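PDB 3VSN: Non-sulfated chondroitin lyase E66 from Autographa californica nucleopolyhedrovirus, which cleaves non-sulfated chondroitin as a lyase of the viral envelope, is essential for oral infectivity and may digest the chondroitin sulfate barrier of the host midgut. Local coordinates for residues 195-200 against 259-264; 190-195 against 223-228. One frame throughout, in Å; residues are numbered along the deposited sequence.

Contact 1. Residues 195-200 against 259-264; sequences MGVPYT and YFTFAY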
ATOM      1  N   MET A 195      12.509  -5.572 -18.926  1.00 17.96           N
ATOM      2  CA  MET A 195      13.245  -5.938 -20.146  1.00 17.80           C
ATOM      3  C   MET A 195      12.385  -6.529 -21.258  1.00 17.78           C
ATOM      4  O   MET A 195      12.612  -6.255 -22.436  1.00 17.26           O
ATOM      5  CB  MET A 195      14.356  -6.930 -19.805  1.00 18.12           C
ATOM      6  CG  MET A 195      15.458  -6.364 -18.930  1.00 18.48           C
ATOM      7  SD  MET A 195      16.335  -7.663 -18.040  1.00 19.07           S
ATOM      8  CE  MET A 195      17.264  -8.456 -19.351  1.00 19.17           C
ATOM      9  N   GLY A 196      11.407  -7.349 -20.886  1.00 17.72           N
ATOM     10  CA  GLY A 196      10.584  -8.050 -21.868  1.00 17.70           C
ATOM     11  C   GLY A 196       9.775  -7.152 -22.785  1.00 17.57           C
ATOM     12  O   GLY A 196       9.486  -7.527 -23.920  1.00 17.39           O
ATOM     13  N   VAL A 197       9.407  -5.968 -22.294  1.00 17.28           N
ATOM     14  CA  VAL A 197       8.573  -5.040 -23.061  1.00 17.28           C
ATOM     15  C   VAL A 197       9.305  -4.453 -24.287  1.00 17.22           C
ATOM     16  O   VAL A 197       8.820  -4.607 -25.413  1.00 17.13           O
ATOM     17  CB  VAL A 197       7.954  -3.930 -22.170  1.00 17.22           C
ATOM     18  CG1 VAL A 197       7.156  -2.944 -23.010  1.00 17.23           C
ATOM     19  CG2 VAL A 197       7.070  -4.538 -21.088  1.00 17.42           C
ATOM     20  N   PRO A 198      10.463  -3.781 -24.081  1.00 17.14           N
ATOM     21  CA  PRO A 198      11.202  -3.318 -25.262  1.00 17.17           C
ATOM     22  C   PRO A 198      11.810  -4.457 -26.082  1.00 17.52           C
ATOM     23  O   PRO A 198      11.951  -4.317 -27.300  1.00 17.52           O
ATOM     24  CB  PRO A 198      12.302  -2.425 -24.675  1.00 17.12           C
ATOM     25  CG  PRO A 198      12.433  -2.851 -23.251  1.00 17.18           C
ATOM     26  CD  PRO A 198      11.048  -3.246 -22.837  1.00 17.05           C
ATOM     27  N   TYR A 199      12.160  -5.571 -25.437  1.00 17.91           N
ATOM     28  CA  TYR A 199      12.655  -6.724 -26.193  1.00 18.39           C
ATOM     29  C   TYR A 199      11.612  -7.233 -27.188  1.00 18.55           C
ATOM     30  O   TYR A 199      11.926  -7.429 -28.367  1.00 18.86           O
ATOM     31  CB  TYR A 199      13.138  -7.877 -25.303  1.00 18.81           C
ATOM     32  CG  TYR A 199      13.495  -9.101 -26.129  1.00 19.20           C
ATOM     33  CD1 TYR A 199      14.711  -9.174 -26.809  1.00 19.36           C
ATOM     34  CD2 TYR A 199      12.597 -10.162 -26.268  1.00 19.37           C
ATOM     35  CE1 TYR A 199      15.031 -10.277 -27.587  1.00 19.61           C
ATOM     36  CE2 TYR A 199      12.910 -11.271 -27.040  1.00 19.58           C
ATOM     37  CZ  TYR A 199      14.130 -11.322 -27.693  1.00 19.79           C
ATOM     38  OH  TYR A 199      14.448 -12.415 -28.460  1.00 20.34           O
ATOM     39  N   THR A 200      10.387  -7.457 -26.712  1.00 17.93           N
ATOM     40  CA  THR A 200       9.299  -7.913 -27.579  1.00 17.89           C
ATOM     41  C   THR A 200       9.097  -6.960 -28.759  1.00 17.74           C
ATOM     42  O   THR A 200       8.959  -7.406 -29.904  1.00 17.65           O
ATOM     43  CB  THR A 200       7.980  -8.088 -26.800  1.00 17.97           C
ATOM     44  OG1 THR A 200       8.148  -9.105 -25.809  1.00 18.31           O
ATOM     45  CG2 THR A 200       6.841  -8.497 -27.729  1.00 18.22           C
ATOM     46  N   TYR A 259       4.231  -2.660 -12.162  1.00 17.50           N
ATOM     47  CA  TYR A 259       2.815  -2.670 -12.553  1.00 17.19           C
ATOM     48  C   TYR A 259       2.542  -2.166 -13.973  1.00 16.70           C
ATOM     49  O   TYR A 259       1.721  -2.752 -14.684  1.00 16.48           O
ATOM     50  CB  TYR A 259       1.937  -1.905 -11.555  1.00 17.06           C
ATOM     51  CG  TYR A 259       0.456  -2.159 -11.746  1.00 17.50           C
ATOM     52  CD1 TYR A 259      -0.297  -1.392 -12.641  1.00 17.63           C
ATOM     53  CD2 TYR A 259      -0.195  -3.167 -11.036  1.00 17.61           C
ATOM     54  CE1 TYR A 259      -1.651  -1.627 -12.824  1.00 18.09           C
ATOM     55  CE2 TYR A 259      -1.550  -3.407 -11.210  1.00 18.26           C
ATOM     56  CZ  TYR A 259      -2.271  -2.635 -12.104  1.00 18.22           C
ATOM     57  OH  TYR A 259      -3.614  -2.870 -12.280  1.00 19.14           O
ATOM     58  N   PHE A 260       3.210  -1.088 -14.382  1.00 16.18           N
ATOM     59  CA  PHE A 260       2.946  -0.486 -15.691  1.00 16.26           C
ATOM     60  C   PHE A 260       3.214  -1.450 -16.858  1.00 16.21           C
ATOM     61  O   PHE A 260       2.624  -1.305 -17.926  1.00 15.82           O
ATOM     62  CB  PHE A 260       3.714   0.832 -15.874  1.00 16.25           C
ATOM     63  CG  PHE A 260       5.131   0.656 -16.341  1.00 16.48           C
ATOM     64  CD1 PHE A 260       6.135   0.319 -15.442  1.00 16.63           C
ATOM     65  CD2 PHE A 260       5.463   0.830 -17.683  1.00 16.73           C
ATOM     66  CE1 PHE A 260       7.445   0.152 -15.872  1.00 16.72           C
ATOM     67  CE2 PHE A 260       6.771   0.662 -18.119  1.00 16.84           C
ATOM     68  CZ  PHE A 260       7.762   0.322 -17.210  1.00 16.73           C
ATOM     69  N   THR A 261       4.093  -2.432 -16.646  1.00 16.23           N
ATOM     70  CA  THR A 261       4.412  -3.412 -17.691  1.00 16.26           C
ATOM     71  C   THR A 261       3.257  -4.376 -17.976  1.00 16.59           C
ATOM     72  O   THR A 261       3.182  -4.943 -19.067  1.00 16.34           O
ATOM     73  CB  THR A 261       5.667  -4.256 -17.363  1.00 16.15           C
ATOM     74  OG1 THR A 261       5.380  -5.164 -16.290  1.00 15.95           O
ATOM     75  CG2 THR A 261       6.860  -3.373 -16.999  1.00 15.79           C
ATOM     76  N   PHE A 262       2.365  -4.561 -17.000  1.00 16.50           N
ATOM     77  CA  PHE A 262       1.328  -5.591 -17.108  1.00 16.81           C
ATOM     78  C   PHE A 262       0.419  -5.392 -18.317  1.00 16.83           C
ATOM     79  O   PHE A 262       0.092  -6.357 -19.008  1.00 16.76           O
ATOM     80  CB  PHE A 262       0.492  -5.710 -15.823  1.00 17.19           C
ATOM     81  CG  PHE A 262       1.291  -6.067 -14.592  1.00 17.43           C
ATOM     82  CD1 PHE A 262       2.528  -6.704 -14.686  1.00 17.54           C
ATOM     83  CD2 PHE A 262       0.781  -5.789 -13.327  1.00 17.77           C
ATOM     84  CE1 PHE A 262       3.249  -7.026 -13.546  1.00 17.82           C
ATOM     85  CE2 PHE A 262       1.496  -6.117 -12.185  1.00 17.81           C
ATOM     86  CZ  PHE A 262       2.731  -6.734 -12.293  1.00 17.80           C
ATOM     87  N   ALA A 263       0.035  -4.139 -18.572  1.00 16.72           N
ATOM     88  CA  ALA A 263      -0.803  -3.789 -19.724  1.00 16.81           C
ATOM     89  C   ALA A 263      -0.157  -4.181 -21.058  1.00 16.95           C
ATOM     90  O   ALA A 263      -0.858  -4.558 -22.002  1.00 16.79           O
ATOM     91  CB  ALA A 263      -1.136  -2.304 -19.711  1.00 16.38           C
ATOM     92  N   TYR A 264       1.170  -4.088 -21.128  1.00 17.05           N
ATOM     93  CA  TYR A 264       1.921  -4.466 -22.332  1.00 17.25           C
ATOM     94  C   TYR A 264       1.857  -5.972 -22.579  1.00 17.55           C
ATOM     95  O   TYR A 264       1.540  -6.407 -23.688  1.00 17.85           O
ATOM     96  CB  TYR A 264       3.378  -3.998 -22.240  1.00 17.08           C
ATOM     97  CG  TYR A 264       3.530  -2.497 -22.233  1.00 17.06           C
ATOM     98  CD1 TYR A 264       3.719  -1.791 -23.419  1.00 17.10           C
ATOM     99  CD2 TYR A 264       3.474  -1.777 -21.038  1.00 17.12           C
ATOM    100  CE1 TYR A 264       3.856  -0.411 -23.417  1.00 17.03           C
ATOM    101  CE2 TYR A 264       3.606  -0.396 -21.026  1.00 17.06           C
ATOM    102  CZ  TYR A 264       3.796   0.281 -22.217  1.00 17.11           C
ATOM    103  OH  TYR A 264       3.928   1.650 -22.209  1.00 17.15           O
TER
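V197 reaches across to Y264 and T261 with both of its methyls, and its CB points toward the 259-264 segment from the start. From CB the side chain forks. CG1, anti to the backbone N (chi1 177°), settles over one face of the Y264 ring: it lies 4.0 Å from the ring centroid and 28° off the ring normal, which meets the geometry of a CH-pi contact. Its closest ring atom is on the CB side of the phenol, with V197 CG1 3.6 Å from Y264 CD1. The other branch, V197 CG2, touches Y264 CB at 3.9 Å and T261 CB at 4.0 Å. The contact joins helix 189-205 to the 259-264 segment, which runs into helix 262-269, in the alpha/alpha toroid; all three touching residues are buried. No hydrogen bond crosses it; the polar ends are satisfied elsewhere, T261 OG1 by S258 O and Y264 OH by S45 OG. W37 meets the same tyrosine ring edge-to-face. On the valine's helix, P198 has no amide hydrogen to give, and the helix is kinked there. T200 OG1, one turn after G196, bonds to G196 O at 2.8 Å, and T200 N reaches that oxygen from the other face of the carbonyl plane.

Contact 2. Residues 190-195 against 223-228; sequences GNSMRM and LNTIAF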
ATOM      1  N   GLY A 190      11.619  -8.508 -11.184  1.00 19.97           N
ATOM      2  CA  GLY A 190      11.296  -7.135 -11.595  1.00 20.17           C
ATOM      3  C   GLY A 190      12.089  -6.649 -12.797  1.00 20.18           C
ATOM      4  O   GLY A 190      11.537  -6.008 -13.698  1.00 19.80           O
ATOM      5  N   ASN A 191      13.387  -6.956 -12.802  1.00 20.26           N
ATOM      6  CA  ASN A 191      14.267  -6.628 -13.922  1.00 20.09           C
ATOM      7  C   ASN A 191      13.762  -7.221 -15.236  1.00 19.75           C
ATOM      8  O   ASN A 191      13.671  -6.520 -16.241  1.00 19.64           O
ATOM      9  CB  ASN A 191      15.700  -7.101 -13.651  1.00 20.39           C
ATOM     10  CG  ASN A 191      16.366  -6.364 -12.497  1.00 21.04           C
ATOM     11  OD1 ASN A 191      16.036  -5.218 -12.187  1.00 21.50           O
ATOM     12  ND2 ASN A 191      17.321  -7.025 -11.857  1.00 21.23           N
ATOM     13  N   SER A 192      13.417  -8.508 -15.215  1.00 19.65           N
ATOM     14  CA  SER A 192      12.962  -9.207 -16.419  1.00 19.25           C
ATOM     15  C   SER A 192      11.623  -8.673 -16.929  1.00 19.07           C
ATOM     16  O   SER A 192      11.393  -8.622 -18.137  1.00 18.65           O
ATOM     17  CB  SER A 192      12.911 -10.726 -16.197  1.00 19.43           C
ATOM     18  OG  SER A 192      11.747 -11.128 -15.492  1.00 19.21           O
ATOM     19  N   MET A 193      10.750  -8.260 -16.012  1.00 18.73           N
ATOM     20  CA  MET A 193       9.462  -7.681 -16.402  1.00 18.85           C
ATOM     21  C   MET A 193       9.630  -6.381 -17.192  1.00 18.18           C
ATOM     22  O   MET A 193       8.894  -6.136 -18.147  1.00 18.00           O
ATOM     23  CB  MET A 193       8.556  -7.482 -15.181  1.00 19.51           C
ATOM     24  CG  MET A 193       8.082  -8.794 -14.571  1.00 20.25           C
ATOM     25  SD  MET A 193       6.798  -8.593 -13.321  1.00 21.56           S
ATOM     26  CE  MET A 193       7.785  -8.280 -11.866  1.00 21.01           C
ATOM     27  N   ARG A 194      10.606  -5.567 -16.794  1.00 17.90           N
ATOM     28  CA  ARG A 194      10.958  -4.344 -17.517  1.00 18.01           C
ATOM     29  C   ARG A 194      11.528  -4.670 -18.897  1.00 17.90           C
ATOM     30  O   ARG A 194      11.068  -4.133 -19.903  1.00 17.73           O
ATOM     31  CB  ARG A 194      11.976  -3.511 -16.724  1.00 17.94           C
ATOM     32  CG  ARG A 194      11.491  -3.006 -15.370  1.00 18.37           C
ATOM     33  CD  ARG A 194      10.434  -1.911 -15.487  1.00 18.29           C
ATOM     34  NE  ARG A 194      10.973  -0.647 -15.996  1.00 18.45           N
ATOM     35  CZ  ARG A 194      11.618   0.254 -15.257  1.00 18.50           C
ATOM     36  NH1 ARG A 194      11.820   0.040 -13.964  1.00 18.81           N
ATOM     37  NH2 ARG A 194      12.065   1.371 -15.813  1.00 18.47           N
ATOM     38  N   MET A 195      12.509  -5.572 -18.926  1.00 17.96           N
ATOM     39  CA  MET A 195      13.245  -5.938 -20.146  1.00 17.80           C
ATOM     40  C   MET A 195      12.385  -6.529 -21.258  1.00 17.78           C
ATOM     41  O   MET A 195      12.612  -6.255 -22.436  1.00 17.26           O
ATOM     42  CB  MET A 195      14.356  -6.930 -19.805  1.00 18.12           C
ATOM     43  CG  MET A 195      15.458  -6.364 -18.930  1.00 18.48           C
ATOM     44  SD  MET A 195      16.335  -7.663 -18.040  1.00 19.07           S
ATOM     45  CE  MET A 195      17.264  -8.456 -19.351  1.00 19.17           C
ATOM     46  N   LEU A 223       6.646 -14.976 -18.701  1.00 25.08           N
ATOM     47  CA  LEU A 223       5.242 -15.388 -18.568  1.00 25.68           C
ATOM     48  C   LEU A 223       4.985 -16.099 -17.238  1.00 25.68           C
ATOM     49  O   LEU A 223       3.939 -15.913 -16.617  1.00 26.18           O
ATOM     50  CB  LEU A 223       4.802 -16.268 -19.743  1.00 25.95           C
ATOM     51  CG  LEU A 223       4.757 -15.637 -21.140  1.00 26.17           C
ATOM     52  CD1 LEU A 223       4.361 -16.683 -22.170  1.00 26.40           C
ATOM     53  CD2 LEU A 223       3.820 -14.438 -21.205  1.00 25.98           C
ATOM     54  N   ASN A 224       5.953 -16.902 -16.805  1.00 26.00           N
ATOM     55  CA  ASN A 224       5.896 -17.538 -15.497  1.00 26.38           C
ATOM     56  C   ASN A 224       5.970 -16.497 -14.381  1.00 25.42           C
ATOM     57  O   ASN A 224       5.180 -16.532 -13.433  1.00 25.21           O
ATOM     58  CB  ASN A 224       7.027 -18.556 -15.344  1.00 27.67           C
ATOM     59  CG  ASN A 224       6.659 -19.697 -14.418  1.00 29.58           C
ATOM     60  OD1 ASN A 224       7.129 -19.768 -13.282  1.00 30.94           O
ATOM     61  ND2 ASN A 224       5.806 -20.595 -14.897  1.00 30.65           N
ATOM     62  N   THR A 225       6.912 -15.563 -14.515  1.00 23.84           N
ATOM     63  CA  THR A 225       7.119 -14.501 -13.532  1.00 22.73           C
ATOM     64  C   THR A 225       5.868 -13.628 -13.342  1.00 22.09           C
ATOM     65  O   THR A 225       5.544 -13.243 -12.215  1.00 21.84           O
ATOM     66  CB  THR A 225       8.356 -13.646 -13.898  1.00 22.67           C
ATOM     67  OG1 THR A 225       9.527 -14.475 -13.878  1.00 22.10           O
ATOM     68  CG2 THR A 225       8.558 -12.485 -12.914  1.00 22.10           C
ATOM     69  N   ILE A 226       5.159 -13.343 -14.436  1.00 21.32           N
ATOM     70  CA  ILE A 226       3.996 -12.441 -14.397  1.00 20.61           C
ATOM     71  C   ILE A 226       2.646 -13.133 -14.164  1.00 20.13           C
ATOM     72  O   ILE A 226       1.603 -12.469 -14.151  1.00 19.73           O
ATOM     73  CB  ILE A 226       3.886 -11.559 -15.672  1.00 20.78           C
ATOM     74  CG1 ILE A 226       3.649 -12.424 -16.919  1.00 20.77           C
ATOM     75  CG2 ILE A 226       5.111 -10.660 -15.814  1.00 21.06           C
ATOM     76  CD1 ILE A 226       3.242 -11.651 -18.157  1.00 20.55           C
ATOM     77  N   ALA A 227       2.656 -14.454 -13.994  1.00 19.54           N
ATOM     78  CA  ALA A 227       1.405 -15.200 -13.828  1.00 19.53           C
ATOM     79  C   ALA A 227       0.660 -14.764 -12.563  1.00 19.28           C
ATOM     80  O   ALA A 227      -0.560 -14.611 -12.577  1.00 19.36           O
ATOM     81  CB  ALA A 227       1.665 -16.697 -13.816  1.00 19.20           C
ATOM     82  N   PHE A 228       1.421 -14.529 -11.495  1.00 19.24           N
ATOM     83  CA  PHE A 228       0.887 -14.189 -10.169  1.00 19.30           C
ATOM     84  C   PHE A 228      -0.239 -15.120  -9.711  1.00 19.37           C
ATOM     85  O   PHE A 228      -1.346 -14.662  -9.413  1.00 19.53           O
ATOM     86  CB  PHE A 228       0.486 -12.707 -10.092  1.00 19.05           C
ATOM     87  CG  PHE A 228       1.660 -11.768 -10.124  1.00 19.05           C
ATOM     88  CD1 PHE A 228       2.497 -11.646  -9.020  1.00 18.70           C
ATOM     89  CD2 PHE A 228       1.941 -11.021 -11.263  1.00 18.88           C
ATOM     90  CE1 PHE A 228       3.589 -10.791  -9.048  1.00 19.07           C
ATOM     91  CE2 PHE A 228       3.031 -10.165 -11.295  1.00 18.97           C
ATOM     92  CZ  PHE A 228       3.856 -10.048 -10.186  1.00 18.96           C
TER
HETATM   93  O   HOH W   1      11.331 -13.827 -15.617  1.00 23.68           O
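M193 and I226 lie alongside each other, their chains sliding past in opposite directions. The methyl I226 CG2 lies against two successive atoms of the methionine chain, at 3.7 Å from both M193 CG and M193 SD. CB of M193 does not head straight for the 223-228 segment; the chain extends through chi2 (-170°) and then bends at chi3 (-85°), which carries CE away from I226 CG2 and leaves CG and SD as the touching atoms. T225 meets the same methionine obliquely, its CG2 4.1 Å from M193 CG. This is packing of helix 189-205 against the C-terminal end of helix 217-225 and the turn that follows, within the alpha-helical lyase domain. The methionine also touches Y254, the catalytic proton donor, while N191, a catalytic proton acceptor, sits two residues before it on the same helix. Beside this apolar patch the polar branches of S192 and T225 are joined through a water, which donates to S192 OG at 2.7 Å and lies 2.6 Å from T225 OG1. Each hydroxyl has a second tie to its own helix, S192 OG to A189 O and T225 OG1 to E221 O.

Overall arrangement
The centres of contacts 1 and 2 are about 8 Å apart, and both use helix 189-205, their segments overlapping at M195, which itself makes neither contact. Along the chain the segments alternate: 190-195, 195-200, 223-228, then 259-264, so that successive turns of one helix meet two later parts of the toroid domain. The two contacts also touch directly. F262 packs on F228, with F262 CZ 3.6 Å from F228 CE2, and F262 CE1 lies 3.9 Å from M193 SD; F260 CZ is 3.6 Å from R194 NE. Helix 189-205 carries N191, and Y254 lies in the intervening helix 253-258, so this buried packing is continuous with the helices that bear catalytic residues.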